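Local coordinates for protein putative acetyltransferase Sthe_0691 (Sphaerobacter thermophilus, PDB 3SHP) that probably transfers an acetyl group from acetyl-coenzyme A to an unspecified substrate, as expected of a GNAT-like acetyltransferase, at residues A44-K47 and E48-G52; E104-E107 and L108-P111. All coordinates share one frame; numbering follows the deposited sequence.

Interaction 1. Residues A44-K47 and E48-G52; sequences AFLK and EKLQG
K47 and L50 are joined by one backbone hydrogen bond, from L50 N to K47 O at 3.2 Å. The donor stands above the carbonyl plane, 48° out of it. The bond closes a tight turn. Two more follow the same i to i+3 spacing, Q51 N to E48 O at 2.9 Å and G52 N to K49 O at 3.0 Å. G52 ends the stretch with a positive phi, which favours glycine.

The apolar contact is small. L46 offers its CB, and L50 CD1 meets it at 4.0 Å. L50 CB and CG also lie against K47 O, both at 3.5 Å, beside the bonded amide. L50 is buried, and V171 touches both leucines.

The two lysines meet through their aliphatic chains, on the exposed side. The K47 and K49 side chains run side by side in the same direction, with K47 CD 4.1 Å from K49 CE. K49 CG sits between its backbone N and carbonyl carbon (chi1 76°), and this turn, with the extended chain beyond it, runs K49 alongside K47. K47 NZ and K49 NZ are 4.2 Å apart, and like charges this close would probably repel each other.

R147 of the second subunit hydrogen-bonds to L46 O and packs on F45 and E48. The arrangement is a short 3-10 turn, here in the loop between strands 43-44 and 58-66, at a subunit interface.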
ATOM      1  N   ALA A  44     -17.160  -8.188 -27.984  1.00 23.84           N
ATOM      2  CA  ALA A  44     -18.084  -9.276 -28.338  1.00 25.73           C
ATOM      3  C   ALA A  44     -17.309 -10.583 -28.443  1.00 26.45           C
ATOM      4  O   ALA A  44     -16.166 -10.594 -28.919  1.00 26.68           O
ATOM      5  CB  ALA A  44     -18.786  -9.000 -29.659  1.00 25.76           C
ATOM      6  N   PHE A  45     -17.910 -11.670 -27.989  1.00 27.62           N
ATOM      7  CA  PHE A  45     -17.274 -12.966 -28.091  1.00 30.15           C
ATOM      8  C   PHE A  45     -17.249 -13.409 -29.546  1.00 31.57           C
ATOM      9  O   PHE A  45     -18.295 -13.649 -30.136  1.00 31.16           O
ATOM     10  CB  PHE A  45     -18.030 -13.992 -27.261  1.00 30.15           C
ATOM     11  CG  PHE A  45     -17.389 -15.365 -27.231  1.00 31.78           C
ATOM     12  CD1 PHE A  45     -16.495 -15.705 -26.224  1.00 32.26           C
ATOM     13  CD2 PHE A  45     -17.712 -16.331 -28.197  1.00 32.14           C
ATOM     14  CE1 PHE A  45     -15.913 -16.982 -26.174  1.00 32.52           C
ATOM     15  CE2 PHE A  45     -17.141 -17.616 -28.159  1.00 32.39           C
ATOM     16  CZ  PHE A  45     -16.235 -17.944 -27.148  1.00 32.99           C
ATOM     17  N   LEU A  46     -16.051 -13.507 -30.112  1.00 33.79           N
ATOM     18  CA  LEU A  46     -15.883 -13.978 -31.492  1.00 36.50           C
ATOM     19  C   LEU A  46     -14.726 -14.986 -31.514  1.00 38.56           C
ATOM     20  O   LEU A  46     -14.090 -15.236 -30.473  1.00 38.18           O
ATOM     21  CB  LEU A  46     -15.598 -12.783 -32.428  1.00 36.46           C
ATOM     22  CG  LEU A  46     -16.617 -11.643 -32.606  1.00 36.41           C
ATOM     23  CD1 LEU A  46     -15.990 -10.380 -33.280  1.00 35.41           C
ATOM     24  CD2 LEU A  46     -17.835 -12.121 -33.394  1.00 37.37           C
ATOM     25  N   LYS A  47     -14.443 -15.559 -32.685  1.00 41.41           N
ATOM     26  CA  LYS A  47     -13.464 -16.677 -32.796  1.00 44.19           C
ATOM     27  C   LYS A  47     -12.098 -16.226 -32.313  1.00 44.72           C
ATOM     28  O   LYS A  47     -11.619 -15.159 -32.712  1.00 43.95           O
ATOM     29  CB  LYS A  47     -13.333 -17.180 -34.241  1.00 44.67           C
ATOM     30  CG  LYS A  47     -14.511 -18.017 -34.759  1.00 48.90           C
ATOM     31  CD  LYS A  47     -14.736 -17.734 -36.261  1.00 53.29           C
ATOM     32  CE  LYS A  47     -15.744 -18.676 -36.902  1.00 56.30           C
ATOM     33  NZ  LYS A  47     -15.158 -20.032 -37.084  1.00 58.24           N
ATOM     34  N   GLU A  48     -11.479 -17.036 -31.456  1.00 46.18           N
ATOM     35  CA  GLU A  48     -10.149 -16.723 -30.911  1.00 47.62           C
ATOM     36  C   GLU A  48      -9.104 -16.424 -31.975  1.00 47.69           C
ATOM     37  O   GLU A  48      -8.278 -15.524 -31.805  1.00 47.35           O
ATOM     38  CB  GLU A  48      -9.642 -17.873 -30.046  1.00 48.54           C
ATOM     39  CG  GLU A  48      -9.394 -17.479 -28.611  1.00 50.84           C
ATOM     40  CD  GLU A  48      -9.162 -18.680 -27.721  1.00 53.90           C
ATOM     41  OE1 GLU A  48      -8.216 -18.638 -26.897  1.00 55.59           O
ATOM     42  OE2 GLU A  48      -9.924 -19.666 -27.841  1.00 55.51           O
ATOM     43  N   LYS A  49      -9.157 -17.182 -33.070  1.00 48.34           N
ATOM     44  CA  LYS A  49      -8.163 -17.090 -34.145  1.00 48.58           C
ATOM     45  C   LYS A  49      -7.966 -15.649 -34.660  1.00 47.48           C
ATOM     46  O   LYS A  49      -6.860 -15.277 -35.062  1.00 47.44           O
ATOM     47  CB  LYS A  49      -8.480 -18.078 -35.283  1.00 49.60           C
ATOM     48  CG  LYS A  49      -9.647 -17.668 -36.212  1.00 52.68           C
ATOM     49  CD  LYS A  49      -9.990 -18.784 -37.235  1.00 57.85           C
ATOM     50  CE  LYS A  49     -11.123 -18.355 -38.186  1.00 59.94           C
ATOM     51  NZ  LYS A  49     -11.549 -19.421 -39.151  1.00 60.51           N
ATOM     52  N   LEU A  50      -9.026 -14.838 -34.611  1.00 45.70           N
ATOM     53  CA  LEU A  50      -8.943 -13.443 -35.038  1.00 44.04           C
ATOM     54  C   LEU A  50      -7.846 -12.648 -34.327  1.00 42.81           C
ATOM     55  O   LEU A  50      -7.284 -11.728 -34.907  1.00 42.25           O
ATOM     56  CB  LEU A  50     -10.284 -12.740 -34.860  1.00 43.82           C
ATOM     57  CG  LEU A  50     -11.470 -13.267 -35.667  1.00 43.98           C
ATOM     58  CD1 LEU A  50     -12.720 -12.523 -35.230  1.00 43.07           C
ATOM     59  CD2 LEU A  50     -11.243 -13.124 -37.185  1.00 43.30           C
ATOM     60  N   GLN A  51      -7.542 -13.019 -33.084  1.00 41.66           N
ATOM     61  CA  GLN A  51      -6.518 -12.334 -32.302  1.00 40.81           C
ATOM     62  C   GLN A  51      -5.104 -12.819 -32.662  1.00 41.70           C
ATOM     63  O   GLN A  51      -4.133 -12.068 -32.529  1.00 41.28           O
ATOM     64  CB  GLN A  51      -6.769 -12.528 -30.805  1.00 40.06           C
ATOM     65  CG  GLN A  51      -6.055 -11.511 -29.895  1.00 36.86           C
ATOM     66  CD  GLN A  51      -6.615 -10.107 -30.050  1.00 34.02           C
ATOM     67  OE1 GLN A  51      -7.817  -9.920 -30.247  1.00 32.94           O
ATOM     68  NE2 GLN A  51      -5.740  -9.115 -29.982  1.00 31.92           N
ATOM     69  N   GLY A  52      -4.997 -14.068 -33.115  1.00 42.54           N
ATOM     70  CA  GLY A  52      -3.706 -14.679 -33.408  1.00 44.60           C
ATOM     71  C   GLY A  52      -2.869 -14.976 -32.172  1.00 46.01           C
ATOM     72  O   GLY A  52      -3.358 -14.891 -31.042  1.00 46.59           O
TER

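Interaction 2. Residues E104-E107 and L108-P111; sequences EALE and LVVP
E104 O receives the amide of L108, with L108 N at 3.0 Å and the donor tilted 16° from the carbonyl plane. L108 CG lies 3.2 Å from the same E104 O, because chi1 of -57° sets CG beside the backbone N. With an alanine here the branch beyond CB is gone, which would probably uncover E104 O and open a gap beside V14. The E104 carboxylate turns elsewhere, and its OE2 takes the amides of T13 and V14. A105 O accepts V109 N at 3.0 Å and, weakly, L108 N. L106 O accepts V110 N at 3.2 Å, with an N-H...O angle of 162°. The side chains of L106 and V110 point the same way, and L106 CD1 presses on V110 CG2 at 3.4 Å, a tight fit. L106 CD1 also meets V109 CG1 at 4.2 Å, at a slant. E107 O faces P111 CD at 2.9 Å. Proline has no N-H to give it, and the helix kinks here. The chemistry is thus mostly backbone bonding with aliphatic packing. It implies a helix with apolar faces against strands 84-91 and 14-18 and helix 131-139, and one regular bond missing at P111.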
ATOM      1  N   GLU A 104     -12.029  14.193 -31.571  1.00 26.34           N
ATOM      2  CA  GLU A 104     -11.322  14.513 -32.812  1.00 26.78           C
ATOM      3  C   GLU A 104     -10.269  13.440 -33.093  1.00 25.88           C
ATOM      4  O   GLU A 104     -10.147  12.981 -34.211  1.00 25.80           O
ATOM      5  CB  GLU A 104     -10.694  15.914 -32.773  1.00 26.60           C
ATOM      6  CG  GLU A 104     -10.007  16.266 -34.089  1.00 29.28           C
ATOM      7  CD  GLU A 104      -9.623  17.737 -34.204  1.00 31.35           C
ATOM      8  OE1 GLU A 104     -10.462  18.612 -33.892  1.00 35.15           O
ATOM      9  OE2 GLU A 104      -8.482  18.026 -34.617  1.00 30.02           O
ATOM     10  N   ALA A 105      -9.536  13.031 -32.061  1.00 25.51           N
ATOM     11  CA  ALA A 105      -8.513  12.004 -32.206  1.00 25.03           C
ATOM     12  C   ALA A 105      -9.129  10.693 -32.720  1.00 24.92           C
ATOM     13  O   ALA A 105      -8.530  10.001 -33.539  1.00 24.46           O
ATOM     14  CB  ALA A 105      -7.809  11.767 -30.892  1.00 24.08           C
ATOM     15  N   LEU A 106     -10.314  10.352 -32.229  1.00 25.34           N
ATOM     16  CA  LEU A 106     -10.991   9.138 -32.679  1.00 25.85           C
ATOM     17  C   LEU A 106     -11.412   9.276 -34.146  1.00 26.65           C
ATOM     18  O   LEU A 106     -11.278   8.318 -34.927  1.00 26.57           O
ATOM     19  CB  LEU A 106     -12.194   8.815 -31.796  1.00 25.74           C
ATOM     20  CG  LEU A 106     -12.983   7.531 -32.151  1.00 27.16           C
ATOM     21  CD1 LEU A 106     -12.053   6.326 -32.258  1.00 28.85           C
ATOM     22  CD2 LEU A 106     -14.010   7.246 -31.081  1.00 28.53           C
ATOM     23  N   GLU A 107     -11.911  10.457 -34.523  1.00 26.95           N
ATOM     24  CA  GLU A 107     -12.244  10.733 -35.929  1.00 28.09           C
ATOM     25  C   GLU A 107     -11.054  10.514 -36.847  1.00 27.58           C
ATOM     26  O   GLU A 107     -11.217  10.040 -37.967  1.00 27.68           O
ATOM     27  CB  GLU A 107     -12.740  12.172 -36.121  1.00 29.02           C
ATOM     28  CG  GLU A 107     -14.103  12.434 -35.523  1.00 33.87           C
ATOM     29  CD  GLU A 107     -14.569  13.883 -35.673  1.00 39.92           C
ATOM     30  OE1 GLU A 107     -13.731  14.808 -35.838  1.00 42.59           O
ATOM     31  OE2 GLU A 107     -15.799  14.091 -35.608  1.00 43.36           O
ATOM     32  N   LEU A 108      -9.873  10.889 -36.376  1.00 26.97           N
ATOM     33  CA  LEU A 108      -8.649  10.792 -37.161  1.00 27.29           C
ATOM     34  C   LEU A 108      -8.145   9.375 -37.275  1.00 27.76           C
ATOM     35  O   LEU A 108      -7.768   8.957 -38.358  1.00 27.84           O
ATOM     36  CB  LEU A 108      -7.536  11.680 -36.577  1.00 26.86           C
ATOM     37  CG  LEU A 108      -7.927  13.168 -36.449  1.00 26.50           C
ATOM     38  CD1 LEU A 108      -6.779  13.958 -35.887  1.00 26.41           C
ATOM     39  CD2 LEU A 108      -8.397  13.758 -37.784  1.00 24.83           C
ATOM     40  N   VAL A 109      -8.129   8.646 -36.164  1.00 28.22           N
ATOM     41  CA  VAL A 109      -7.458   7.348 -36.120  1.00 29.44           C
ATOM     42  C   VAL A 109      -8.275   6.230 -36.796  1.00 30.62           C
ATOM     43  O   VAL A 109      -7.693   5.338 -37.393  1.00 31.17           O
ATOM     44  CB  VAL A 109      -7.040   6.953 -34.661  1.00 29.32           C
ATOM     45  CG1 VAL A 109      -8.218   6.449 -33.871  1.00 28.72           C
ATOM     46  CG2 VAL A 109      -5.949   5.886 -34.677  1.00 29.44           C
ATOM     47  N   VAL A 110      -9.605   6.290 -36.735  1.00 31.98           N
ATOM     48  CA  VAL A 110     -10.440   5.211 -37.306  1.00 34.26           C
ATOM     49  C   VAL A 110     -10.289   5.024 -38.826  1.00 35.10           C
ATOM     50  O   VAL A 110     -10.021   3.904 -39.295  1.00 35.30           O
ATOM     51  CB  VAL A 110     -11.939   5.309 -36.865  1.00 34.85           C
ATOM     52  CG1 VAL A 110     -12.820   4.263 -37.624  1.00 36.04           C
ATOM     53  CG2 VAL A 110     -12.055   5.076 -35.381  1.00 34.41           C
ATOM     54  N   PRO A 111     -10.413   6.109 -39.613  1.00 35.96           N
ATOM     55  CA  PRO A 111     -10.277   5.868 -41.053  1.00 36.49           C
ATOM     56  C   PRO A 111      -8.890   5.325 -41.417  1.00 36.88           C
ATOM     57  O   PRO A 111      -8.782   4.500 -42.350  1.00 37.35           O
ATOM     58  CB  PRO A 111     -10.474   7.259 -41.678  1.00 36.80           C
ATOM     59  CG  PRO A 111     -11.127   8.088 -40.609  1.00 36.70           C
ATOM     60  CD  PRO A 111     -10.602   7.538 -39.309  1.00 35.92           C
TER

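How the interactions relate
Interaction 1 comes first along the chain, and interaction 2 follows in series. Their centres are about 24 Å apart, and their nearest atoms about 16 Å, so they do not touch. Interaction 1 lies at the surface, about 19 Å from the centre of the chain, in the loop that leads into strand 58-66. Interaction 2 lies deeper, about 9 Å from that centre, on helix 98-116. This helix connects strands 84-91 and 121-127 as a beta-alpha-beta unit. Strands 58-66 and 84-91 belong to the same mixed sheet. Interaction 1 is met by the second subunit, whereas no other protein chain of the assembly touches interaction 2, which belongs to the packing of a helix on the sheet.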